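Side-chain contacts in putative glucoamylase (PDB 4QT9), which probably hydrolyses glycosidic bonds in glucose-containing polysaccharides, using an alpha/alpha-toroid fold: residues A[26-31]-A[400-405]; A[145-150]-A[408-413]. One frame throughout, in Å; residues are numbered along the deposited sequence. Where two conformers were deposited one is given.

Contact 1: residues A[26-31]-A[400-405]; sequences DTVQRR and VMIENY
Val-28 and Ile-402 make the apolar half of a contact between helix 21-37, near the start of the chain, and helix 392-406, near its end. The segment axes pass 10.2 Å apart at 136°, nearer antiparallel than parallel. CG1 of Val-28 meets the end of Ile-402, 3.7 Å from its CD1, and the two side chains lie roughly perpendicular to each other. Ile-402 was modelled in two conformers, so this detail belongs to one of them. Met-359 of helix 352-364 touches both residues and extends the apolar patch.

One residue further on, Gln-29 faces Ile-402 directly, with their CA atoms 7.2 Å apart. Its chain, extended beyond CG, runs past Ile-402 in the opposite sense, which leaves Gln-29 OE1 3.5 Å from Ile-402 CG2 and carries the amide on to Glu-403. There Gln-29 NE2 donates to Glu-403 OE1 at 2.5 Å, a separation short enough for its exact value to be doubtful. The bond is bent, and it reaches the carboxylate from the anti side, out of its plane; the two flat groups are turned 53° apart. A kink in Glu-403 (chi2 60°) swings its acid group toward the other helix.

Arg-83 forms a salt bridge with the same OE1, Thr-407 OG1 bonds to OE2, and Arg-406 NH1 bonds to Gln-29 OE1. With its oxygen facing a guanidinium and its nitrogen a carboxylate, the amide of Gln-29 is probably fixed in its rotation, and a buried acid is matched by polar partners on both oxygens.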
ATOM      1  N   ASP A  26      -7.325  -8.268  17.340  1.00 32.41           N
ATOM      2  CA  ASP A  26      -8.505  -8.926  16.763  1.00 33.62           C
ATOM      3  C   ASP A  26      -9.606  -7.903  16.429  1.00 36.61           C
ATOM      4  O   ASP A  26     -10.118  -7.897  15.300  1.00 35.51           O
ATOM      5  CB  ASP A  26      -9.050 -10.001  17.715  1.00 37.80           C
ATOM      6  CG  ASP A  26      -8.684 -11.422  17.304  1.00 61.88           C
ATOM      7  OD1 ASP A  26      -8.954 -11.798  16.120  1.00 65.06           O
ATOM      8  OD2 ASP A  26      -8.156 -12.174  18.167  1.00 69.73           O
ATOM      9  N   THR A  27      -9.940  -7.021  17.399  1.00 32.50           N
ATOM     10  CA  THR A  27     -10.931  -5.943  17.231  1.00 31.15           C
ATOM     11  C   THR A  27     -10.527  -4.974  16.098  1.00 32.32           C
ATOM     12  O   THR A  27     -11.368  -4.661  15.261  1.00 31.74           O
ATOM     13  CB  THR A  27     -11.108  -5.170  18.554  1.00 37.74           C
ATOM     14  OG1 THR A  27     -11.456  -6.098  19.574  1.00 45.34           O
ATOM     15  CG2 THR A  27     -12.154  -4.059  18.459  1.00 29.54           C
ATOM     16  N   VAL A  28      -9.261  -4.488  16.093  1.00 27.33           N
ATOM     17  CA  VAL A  28      -8.773  -3.539  15.078  1.00 26.02           C
ATOM     18  C   VAL A  28      -8.858  -4.218  13.696  1.00 31.07           C
ATOM     19  O   VAL A  28      -9.359  -3.608  12.745  1.00 31.73           O
ATOM     20  CB  VAL A  28      -7.354  -2.983  15.403  1.00 27.77           C
ATOM     21  CG1 VAL A  28      -6.788  -2.125  14.251  1.00 25.66           C
ATOM     22  CG2 VAL A  28      -7.385  -2.178  16.707  1.00 27.57           C
ATOM     23  N   GLN A  29      -8.459  -5.491  13.617  1.00 26.99           N
ATOM     24  CA  GLN A  29      -8.500  -6.257  12.366  1.00 26.42           C
ATOM     25  C   GLN A  29      -9.915  -6.448  11.875  1.00 31.06           C
ATOM     26  O   GLN A  29     -10.170  -6.126  10.716  1.00 30.55           O
ATOM     27  CB  GLN A  29      -7.823  -7.611  12.519  1.00 27.09           C
ATOM     28  CG  GLN A  29      -6.713  -7.835  11.539  1.00 42.16           C
ATOM     29  CD  GLN A  29      -6.194  -9.238  11.664  1.00 51.84           C
ATOM     30  OE1 GLN A  29      -5.932  -9.757  12.767  1.00 48.05           O
ATOM     31  NE2 GLN A  29      -6.089  -9.888  10.538  1.00 41.45           N
ATOM     32  N   ARG A  30     -10.834  -6.937  12.745  1.00 30.00           N
ATOM     33  CA  ARG A  30     -12.230  -7.164  12.359  0.50 30.01           C
ATOM     34  C   ARG A  30     -12.884  -5.889  11.814  1.00 33.75           C
ATOM     35  O   ARG A  30     -13.521  -5.945  10.760  1.00 33.15           O
ATOM     36  CB  ARG A  30     -13.054  -7.733  13.522  0.50 30.83           C
ATOM     37  CG  ARG A  30     -13.584  -9.130  13.229  0.50 39.48           C
ATOM     38  CD  ARG A  30     -15.088  -9.273  13.384  0.50 40.42           C
ATOM     39  NE  ARG A  30     -15.577 -10.550  12.846  0.50 39.52           N
ATOM     40  CZ  ARG A  30     -15.551 -11.714  13.497  0.50 52.80           C
ATOM     41  NH1 ARG A  30     -15.037 -11.789  14.719  0.50 41.12           N
ATOM     42  NH2 ARG A  30     -16.030 -12.811  12.927  0.50 40.93           N
ATOM     43  N   ARG A  31     -12.692  -4.735  12.488  1.00 30.16           N
ATOM     44  CA  ARG A  31     -13.301  -3.480  12.042  1.00 29.25           C
ATOM     45  C   ARG A  31     -12.674  -2.938  10.757  1.00 32.20           C
ATOM     46  O   ARG A  31     -13.411  -2.467   9.898  1.00 32.80           O
ATOM     47  CB  ARG A  31     -13.267  -2.428  13.145  1.00 28.58           C
ATOM     48  CG  ARG A  31     -14.291  -2.722  14.226  1.00 31.74           C
ATOM     49  CD  ARG A  31     -14.721  -1.448  14.867  1.00 37.31           C
ATOM     50  NE  ARG A  31     -15.372  -1.702  16.142  1.00 48.58           N
ATOM     51  CZ  ARG A  31     -15.868  -0.756  16.926  1.00 58.61           C
ATOM     52  NH1 ARG A  31     -15.804   0.524  16.562  1.00 34.05           N
ATOM     53  NH2 ARG A  31     -16.439  -1.076  18.078  1.00 48.59           N
ATOM     54  N   VAL A 400      -3.459  -5.617   6.732  1.00 21.64           N
ATOM     55  CA  VAL A 400      -2.468  -6.522   6.146  1.00 20.14           C
ATOM     56  C   VAL A 400      -1.224  -6.681   7.046  1.00 24.27           C
ATOM     57  O   VAL A 400      -0.808  -7.818   7.313  1.00 24.86           O
ATOM     58  CB  VAL A 400      -2.133  -6.069   4.704  1.00 22.63           C
ATOM     59  CG1 VAL A 400      -1.068  -6.974   4.067  1.00 21.64           C
ATOM     60  CG2 VAL A 400      -3.418  -6.066   3.847  1.00 21.84           C
HETATM   61  N   MSE A 401      -0.685  -5.569   7.579  1.00 19.86           N
HETATM   62  CA  MSE A 401       0.502  -5.657   8.430  1.00 17.56           C
HETATM   63  C   MSE A 401       0.201  -6.354   9.775  1.00 24.25           C
HETATM   64  O   MSE A 401       1.078  -7.115  10.230  1.00 23.89           O
HETATM   65  CB  MSE A 401       1.176  -4.311   8.583  1.00 17.73           C
HETATM   66  CG  MSE A 401       1.771  -3.856   7.254  1.00 20.33           C
HETATM   67 SE   MSE A 401       3.064  -5.148   6.489  0.75 23.76          SE
HETATM   68  CE  MSE A 401       4.575  -3.860   6.032  1.00 20.93           C
ATOM     69  N   ILE A 402      -1.031  -6.172  10.362  1.00 21.02           N
ATOM     70  CA  ILE A 402      -1.411  -6.882  11.594  0.60 20.92           C
ATOM     71  C   ILE A 402      -1.421  -8.395  11.272  1.00 25.94           C
ATOM     72  O   ILE A 402      -0.897  -9.201  12.053  1.00 25.27           O
ATOM     73  CB  ILE A 402      -2.757  -6.389  12.197  0.60 22.91           C
ATOM     74  CG1 ILE A 402      -2.583  -5.047  12.953  0.60 21.62           C
ATOM     75  CG2 ILE A 402      -3.348  -7.440  13.145  0.60 24.82           C
ATOM     76  CD1 ILE A 402      -3.948  -4.374  13.378  0.60 14.26           C
ATOM     77  N   GLU A 403      -1.989  -8.771  10.104  1.00 24.06           N
ATOM     78  CA  GLU A 403      -2.028 -10.168   9.673  1.00 23.89           C
ATOM     79  C   GLU A 403      -0.607 -10.726   9.492  1.00 27.81           C
ATOM     80  O   GLU A 403      -0.303 -11.796  10.034  1.00 29.36           O
ATOM     81  CB  GLU A 403      -2.841 -10.355   8.383  1.00 24.85           C
ATOM     82  CG  GLU A 403      -3.129 -11.822   8.103  1.00 27.64           C
ATOM     83  CD  GLU A 403      -3.915 -12.514   9.206  1.00 46.61           C
ATOM     84  OE1 GLU A 403      -4.956 -11.963   9.631  1.00 38.76           O
ATOM     85  OE2 GLU A 403      -3.457 -13.576   9.686  1.00 40.10           O
ATOM     86  N   ASN A 404       0.264  -9.997   8.779  1.00 22.48           N
ATOM     87  CA  ASN A 404       1.645 -10.447   8.546  1.00 22.78           C
ATOM     88  C   ASN A 404       2.408 -10.587   9.847  1.00 25.04           C
ATOM     89  O   ASN A 404       3.189 -11.522   9.978  1.00 24.98           O
ATOM     90  CB  ASN A 404       2.411  -9.547   7.569  1.00 19.64           C
ATOM     91  CG  ASN A 404       2.051  -9.774   6.127  1.00 25.52           C
ATOM     92  OD1 ASN A 404       1.673 -10.868   5.731  1.00 25.65           O
ATOM     93  ND2 ASN A 404       2.138  -8.736   5.313  1.00 19.19           N
ATOM     94  N   TYR A 405       2.172  -9.685  10.801  1.00 22.03           N
ATOM     95  CA  TYR A 405       2.797  -9.731  12.122  1.00 23.04           C
ATOM     96  C   TYR A 405       2.323 -10.957  12.911  1.00 28.47           C
ATOM     97  O   TYR A 405       3.133 -11.597  13.578  1.00 29.59           O
ATOM     98  CB  TYR A 405       2.490  -8.441  12.924  1.00 24.66           C
ATOM     99  CG  TYR A 405       2.856  -8.548  14.394  1.00 27.50           C
ATOM    100  CD1 TYR A 405       4.189  -8.636  14.797  1.00 28.77           C
ATOM    101  CD2 TYR A 405       1.869  -8.591  15.381  1.00 28.60           C
ATOM    102  CE1 TYR A 405       4.530  -8.763  16.141  1.00 29.66           C
ATOM    103  CE2 TYR A 405       2.201  -8.713  16.728  1.00 29.69           C
ATOM    104  CZ  TYR A 405       3.532  -8.781  17.103  1.00 35.71           C
ATOM    105  OH  TYR A 405       3.855  -8.929  18.427  1.00 36.55           O
TER

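Contact 2: residues A[145-150]-A[408-413]; sequences LLAVHQ and GLLWKL
Leu-413 rests against Ala-147 and Gln-150 where two helices of the alpha/alpha toroid meet almost at right angles. The axes of 145-150, part of helix 135-152, and of 409-413, in the short helix 409-415, cross at 79° and approach to 9.1 Å, a closeness that suits the small alanine at the crossing.

The first bond of the Leu-413 side chain is directed toward the neighbouring helix. Its CB sits 4.4 Å from Ala-147 CB, and the branch beyond lies along the backbone of the other helix, with CD1 3.9 Å from Ala-147 O and CD2 near the carbonyl carbon of Gln-150. Leu-410, one turn earlier, comes in alongside: its CB is directed neither at the other helix nor away from it, but the end of the chain swings closer and places CD1 4.4 Å from Ala-147 CB. The alanine methyl is thus met by two leucines. Leu-78 of helix 67-83 also touches Leu-413, and Val-400 of helix 392-406 touches Leu-410.

Gln-150 works differently from the leucines. The start of its side chain heads for the partner helix, and its methylene CG packs 3.3 Å from Leu-413 O. A bend at the next bond (chi2 -56°) then turns the amide away from 408-413. Ser-416, just beyond that segment, ties the two together, since its OG bonds both to Leu-413 O and to Gln-150 NE2. The other end of the amide is held within its own helix: His-149 ND1 donates to Gln-150 OE1 at 2.9 Å, reaching a lone pair in the carbonyl plane from the edge of the imidazole, with an N-H...O angle of 139°.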
ATOM      1  N   LEU A 145      -3.479  -9.231  -6.019  1.00 20.99           N
ATOM      2  CA  LEU A 145      -4.038 -10.293  -6.870  1.00 22.19           C
ATOM      3  C   LEU A 145      -3.143 -11.558  -6.896  1.00 24.24           C
ATOM      4  O   LEU A 145      -3.666 -12.667  -6.831  1.00 19.99           O
ATOM      5  CB  LEU A 145      -4.289  -9.781  -8.287  1.00 22.79           C
ATOM      6  CG  LEU A 145      -5.478  -8.835  -8.475  1.00 29.13           C
ATOM      7  CD1 LEU A 145      -5.458  -8.241  -9.883  1.00 30.91           C
ATOM      8  CD2 LEU A 145      -6.830  -9.545  -8.243  1.00 30.01           C
ATOM      9  N   LEU A 146      -1.806 -11.392  -6.893  1.00 23.61           N
ATOM     10  CA  LEU A 146      -0.920 -12.563  -6.895  1.00 24.81           C
ATOM     11  C   LEU A 146      -1.041 -13.343  -5.577  1.00 28.66           C
ATOM     12  O   LEU A 146      -0.908 -14.561  -5.587  1.00 28.43           O
ATOM     13  CB  LEU A 146       0.533 -12.177  -7.195  1.00 25.15           C
ATOM     14  CG  LEU A 146       0.790 -11.710  -8.654  1.00 31.33           C
ATOM     15  CD1 LEU A 146       2.253 -11.422  -8.895  1.00 29.76           C
ATOM     16  CD2 LEU A 146       0.321 -12.753  -9.700  1.00 33.80           C
ATOM     17  N   ALA A 147      -1.316 -12.643  -4.465  1.00 25.57           N
ATOM     18  CA  ALA A 147      -1.573 -13.257  -3.163  1.00 26.13           C
ATOM     19  C   ALA A 147      -2.878 -14.117  -3.212  1.00 27.17           C
ATOM     20  O   ALA A 147      -2.872 -15.258  -2.750  1.00 27.47           O
ATOM     21  CB  ALA A 147      -1.685 -12.177  -2.088  1.00 26.72           C
ATOM     22  N   VAL A 148      -3.970 -13.587  -3.799  1.00 22.95           N
ATOM     23  CA  VAL A 148      -5.251 -14.325  -3.949  1.00 23.52           C
ATOM     24  C   VAL A 148      -5.025 -15.518  -4.883  1.00 27.27           C
ATOM     25  O   VAL A 148      -5.538 -16.618  -4.644  1.00 27.85           O
ATOM     26  CB  VAL A 148      -6.423 -13.422  -4.448  1.00 27.13           C
ATOM     27  CG1 VAL A 148      -7.693 -14.239  -4.746  1.00 27.63           C
ATOM     28  CG2 VAL A 148      -6.724 -12.314  -3.450  1.00 26.06           C
ATOM     29  N   HIS A 149      -4.254 -15.293  -5.949  1.00 24.15           N
ATOM     30  CA  HIS A 149      -3.896 -16.345  -6.903  1.00 22.99           C
ATOM     31  C   HIS A 149      -3.289 -17.552  -6.162  1.00 24.77           C
ATOM     32  O   HIS A 149      -3.724 -18.688  -6.369  1.00 24.25           O
ATOM     33  CB  HIS A 149      -2.900 -15.818  -7.950  1.00 22.13           C
ATOM     34  CG  HIS A 149      -2.516 -16.901  -8.906  1.00 24.65           C
ATOM     35  ND1 HIS A 149      -1.452 -17.741  -8.645  1.00 26.21           N
ATOM     36  CD2 HIS A 149      -3.169 -17.344  -9.999  1.00 25.93           C
ATOM     37  CE1 HIS A 149      -1.469 -18.649  -9.604  1.00 26.54           C
ATOM     38  NE2 HIS A 149      -2.476 -18.441 -10.455  1.00 26.96           N
ATOM     39  N   GLN A 150      -2.312 -17.285  -5.282  1.00 21.17           N
ATOM     40  CA  GLN A 150      -1.623 -18.326  -4.510  1.00 22.00           C
ATOM     41  C   GLN A 150      -2.532 -18.948  -3.454  1.00 27.91           C
ATOM     42  O   GLN A 150      -2.413 -20.144  -3.191  1.00 28.90           O
ATOM     43  CB  GLN A 150      -0.327 -17.791  -3.892  1.00 23.07           C
ATOM     44  CG  GLN A 150       0.757 -17.541  -4.966  1.00 17.46           C
ATOM     45  CD  GLN A 150       1.071 -18.751  -5.794  1.00 28.91           C
ATOM     46  OE1 GLN A 150       0.676 -18.855  -6.957  1.00 26.90           O
ATOM     47  NE2 GLN A 150       1.751 -19.703  -5.199  1.00 18.25           N
ATOM     48  N   GLY A 408       2.024 -14.093   9.240  1.00 26.84           N
ATOM     49  CA  GLY A 408       2.824 -13.961   8.027  1.00 25.09           C
ATOM     50  C   GLY A 408       2.070 -14.397   6.781  1.00 28.33           C
ATOM     51  O   GLY A 408       2.694 -14.662   5.757  1.00 29.56           O
ATOM     52  N   LEU A 409       0.729 -14.453   6.839  1.00 24.40           N
ATOM     53  CA  LEU A 409      -0.123 -14.947   5.753  1.00 24.98           C
ATOM     54  C   LEU A 409       0.120 -14.267   4.391  1.00 28.57           C
ATOM     55  O   LEU A 409       0.344 -14.984   3.414  1.00 29.97           O
ATOM     56  CB  LEU A 409      -1.623 -14.856   6.107  1.00 25.26           C
ATOM     57  CG  LEU A 409      -2.585 -15.343   5.005  1.00 30.74           C
ATOM     58  CD1 LEU A 409      -2.471 -16.838   4.771  1.00 31.12           C
ATOM     59  CD2 LEU A 409      -4.013 -14.938   5.305  1.00 33.75           C
ATOM     60  N   LEU A 410       0.061 -12.923   4.303  1.00 21.73           N
ATOM     61  CA  LEU A 410       0.205 -12.291   2.988  1.00 20.92           C
ATOM     62  C   LEU A 410       1.618 -12.440   2.450  1.00 26.63           C
ATOM     63  O   LEU A 410       1.779 -12.682   1.244  1.00 26.49           O
ATOM     64  CB  LEU A 410      -0.259 -10.829   2.975  1.00 20.15           C
ATOM     65  CG  LEU A 410      -1.762 -10.576   3.159  1.00 23.17           C
ATOM     66  CD1 LEU A 410      -2.629 -11.411   2.188  1.00 22.75           C
ATOM     67  CD2 LEU A 410      -2.204 -10.750   4.615  1.00 23.11           C
ATOM     68  N   TRP A 411       2.639 -12.406   3.346  1.00 22.84           N
ATOM     69  CA  TRP A 411       4.007 -12.646   2.899  1.00 22.22           C
ATOM     70  C   TRP A 411       4.175 -14.092   2.384  1.00 26.58           C
ATOM     71  O   TRP A 411       4.817 -14.278   1.359  1.00 24.28           O
ATOM     72  CB  TRP A 411       5.012 -12.402   4.014  1.00 20.72           C
ATOM     73  CG  TRP A 411       5.122 -11.002   4.527  1.00 21.29           C
ATOM     74  CD1 TRP A 411       5.023  -9.843   3.809  1.00 23.29           C
ATOM     75  CD2 TRP A 411       5.577 -10.626   5.833  1.00 21.58           C
ATOM     76  NE1 TRP A 411       5.254  -8.762   4.628  1.00 22.31           N
ATOM     77  CE2 TRP A 411       5.616  -9.214   5.872  1.00 24.67           C
ATOM     78  CE3 TRP A 411       5.914 -11.346   6.990  1.00 23.24           C
ATOM     79  CZ2 TRP A 411       6.003  -8.513   7.014  1.00 24.41           C
ATOM     80  CZ3 TRP A 411       6.339 -10.651   8.105  1.00 25.03           C
ATOM     81  CH2 TRP A 411       6.353  -9.252   8.123  1.00 25.22           C
ATOM     82  N   LYS A 412       3.635 -15.105   3.103  1.00 25.76           N
ATOM     83  CA  LYS A 412       3.770 -16.514   2.681  1.00 26.86           C
ATOM     84  C   LYS A 412       3.166 -16.711   1.292  1.00 30.90           C
ATOM     85  O   LYS A 412       3.799 -17.309   0.444  1.00 31.03           O
ATOM     86  CB  LYS A 412       3.094 -17.501   3.670  1.00 31.17           C
ATOM     87  CG  LYS A 412       3.540 -17.413   5.129  1.00 53.48           C
ATOM     88  CD  LYS A 412       4.506 -18.513   5.558  1.00 65.72           C
ATOM     89  CE  LYS A 412       4.417 -18.797   7.044  1.00 70.63           C
ATOM     90  NZ  LYS A 412       5.013 -17.720   7.874  1.00 76.81           N
ATOM     91  N   LEU A 413       1.950 -16.180   1.061  1.00 26.75           N
ATOM     92  CA  LEU A 413       1.242 -16.351  -0.200  1.00 25.44           C
ATOM     93  C   LEU A 413       1.987 -15.684  -1.368  1.00 30.58           C
ATOM     94  O   LEU A 413       2.354 -16.381  -2.327  1.00 30.00           O
ATOM     95  CB  LEU A 413      -0.194 -15.826  -0.089  1.00 23.91           C
ATOM     96  CG  LEU A 413      -1.117 -16.582   0.861  1.00 27.64           C
ATOM     97  CD1 LEU A 413      -2.391 -15.803   1.078  1.00 27.76           C
ATOM     98  CD2 LEU A 413      -1.411 -17.989   0.360  1.00 27.26           C
TER

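How the contacts relate
Contacts 1 and 2, their centres about 15 Å apart, show how consecutive helices can carry one interface into the next. Helix 392-406 supplies 400-405, and helix 409-415, which follows it directly, supplies most of 408-413. At the turn, Asn-404 OD1 probably accepts a hydrogen bond from Trp-411 N at 3.0 Å, close to the start of the second helix. Leu-410 also packs back on the first helix, its CD2 3.8 Å from Glu-403 CG, so one glutamate faces helix 21-37 with its acid group and helix 409-415 with its methylene. Helix 67-83 touches residues of both contacts, through Arg-83 in one and Leu-78 in the other.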